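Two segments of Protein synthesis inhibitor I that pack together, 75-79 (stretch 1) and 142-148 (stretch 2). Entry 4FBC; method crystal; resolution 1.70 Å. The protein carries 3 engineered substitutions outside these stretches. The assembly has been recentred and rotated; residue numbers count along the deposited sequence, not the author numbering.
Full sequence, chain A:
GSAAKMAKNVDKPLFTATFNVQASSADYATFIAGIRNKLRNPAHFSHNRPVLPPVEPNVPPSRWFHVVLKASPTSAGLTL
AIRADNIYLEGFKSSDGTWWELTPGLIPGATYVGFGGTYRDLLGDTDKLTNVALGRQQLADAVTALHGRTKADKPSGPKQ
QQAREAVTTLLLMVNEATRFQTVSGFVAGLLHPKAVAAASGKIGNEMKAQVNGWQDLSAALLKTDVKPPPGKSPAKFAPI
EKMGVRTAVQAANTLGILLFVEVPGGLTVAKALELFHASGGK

Stretch 1 75-79: SAGLT
Stretch 2 142-148: AVTALHG

Stretch 1 runs extended across the helix of stretch 2, and the contact buries 264 Å² without a hydrogen bond across it. Residues 142-147 are helical (phi/psi of 142-145 near -64/-44, L146 -78/-38, H147 -69/-27, then G148 -89/-6), with H147 N to V143 O at 2.9 Å and L146 N to A142 O at 3.2 Å.

S75 (phi/psi -67/151, chi1 m) makes no contact, and its OG is hydrogen-bonded elsewhere in the structure. At A76 (-70/135) the small CB points sideways, 4.2 Å from H147 CE1, while A76 O lies 3.3 Å from the same CE1. G77 (-88/155) follows; its O comes within 3.2 Å of H147 NE2, but the angle is too poor for a hydrogen bond.

L78 (-79/125) is the centre of the packing. Its CA is 5.4 Å from H147 CA, its CA-to-CB bond points toward the helix, and the side chain (t,p) is buried. L78 CB meets V143 CG1 at 4.0 Å (V143 chi1 t), and L78 CD2 meets L146 CB at 3.9 Å (L146 m,t), so a branched apolar side chain suits this site. The CA-to-CB bond of H147 points toward stretch 1, and chi1 t with chi2 -139° places H147 CD2 3.7 Å from L78 CA, with L78 N over one ring face.

The CA-to-CB bonds of T79 (-100/129, chi1 m), T144 and A145 point away from the other stretch, and none of the three makes a contact.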

# COMPACT_ATOMS: atom_id res chain seq x y z
N SER A 75 -10.29 20.84 5.78
CA SER A 75 -9.20 21.12 4.84
C SER A 75 -9.29 20.34 3.53
O SER A 75 -9.84 19.24 3.48
CB SER A 75 -7.85 20.81 5.50
OG SER A 75 -7.70 21.51 6.72
N ALA A 76 -8.75 20.93 2.46
CA ALA A 76 -8.61 20.22 1.19
C ALA A 76 -7.54 19.15 1.37
O ALA A 76 -6.48 19.40 1.94
CB ALA A 76 -8.22 21.18 0.07
N GLY A 77 -7.83 17.95 0.88
CA GLY A 77 -6.92 16.84 1.09
C GLY A 77 -5.85 16.71 0.02
O GLY A 77 -6.01 17.19 -1.10
N LEU A 78 -4.73 16.09 0.40
CA LEU A 78 -3.74 15.63 -0.57
C LEU A 78 -4.24 14.34 -1.18
O LEU A 78 -4.57 13.39 -0.46
CB LEU A 78 -2.40 15.39 0.12
CG LEU A 78 -1.35 14.61 -0.69
CD1 LEU A 78 -0.84 15.45 -1.86
CD2 LEU A 78 -0.20 14.16 0.19
N THR A 79 -4.34 14.29 -2.51
CA THR A 79 -4.87 13.10 -3.17
C THR A 79 -3.73 12.24 -3.69
O THR A 79 -2.82 12.74 -4.36
CB THR A 79 -5.85 13.44 -4.32
OG1 THR A 79 -6.89 14.30 -3.83
CG2 THR A 79 -6.49 12.17 -4.89
N ALA A 142 4.38 15.17 6.18
CA ALA A 142 4.48 14.61 4.83
C ALA A 142 3.33 15.10 3.95
O ALA A 142 3.54 15.44 2.78
CB ALA A 142 4.51 13.09 4.87
N VAL A 143 2.12 15.15 4.51
CA VAL A 143 0.97 15.67 3.77
C VAL A 143 1.20 17.14 3.41
O VAL A 143 0.96 17.56 2.28
CB VAL A 143 -0.36 15.46 4.53
CG1 VAL A 143 -1.49 16.27 3.92
CG2 VAL A 143 -0.73 14.00 4.54
N THR A 144 1.69 17.91 4.37
CA THR A 144 2.00 19.32 4.15
C THR A 144 3.03 19.53 3.04
O THR A 144 2.86 20.40 2.18
CB THR A 144 2.51 19.99 5.44
OG1 THR A 144 1.48 19.93 6.44
CG2 THR A 144 2.88 21.44 5.19
N ALA A 145 4.10 18.74 3.07
CA ALA A 145 5.21 18.91 2.12
C ALA A 145 4.79 18.63 0.68
O ALA A 145 5.16 19.37 -0.24
CB ALA A 145 6.38 18.04 2.51
N LEU A 146 4.04 17.55 0.49
CA LEU A 146 3.60 17.15 -0.85
C LEU A 146 2.43 18.01 -1.34
O LEU A 146 2.36 18.36 -2.52
CB LEU A 146 3.24 15.66 -0.89
CG LEU A 146 4.35 14.66 -0.53
CD1 LEU A 146 3.91 13.22 -0.77
CD2 LEU A 146 5.65 14.96 -1.27
N HIS A 147 1.52 18.35 -0.44
CA HIS A 147 0.34 19.12 -0.84
C HIS A 147 0.71 20.55 -1.22
O HIS A 147 0.02 21.18 -2.01
CB HIS A 147 -0.68 19.14 0.29
CG HIS A 147 -2.07 19.51 -0.14
ND1 HIS A 147 -2.88 20.35 0.59
CD2 HIS A 147 -2.80 19.12 -1.22
CE1 HIS A 147 -4.04 20.48 -0.02
NE2 HIS A 147 -4.02 19.75 -1.12
N GLY A 148 1.80 21.06 -0.65
CA GLY A 148 2.21 22.44 -0.87
C GLY A 148 3.12 22.65 -2.07
O GLY A 148 3.46 23.79 -2.42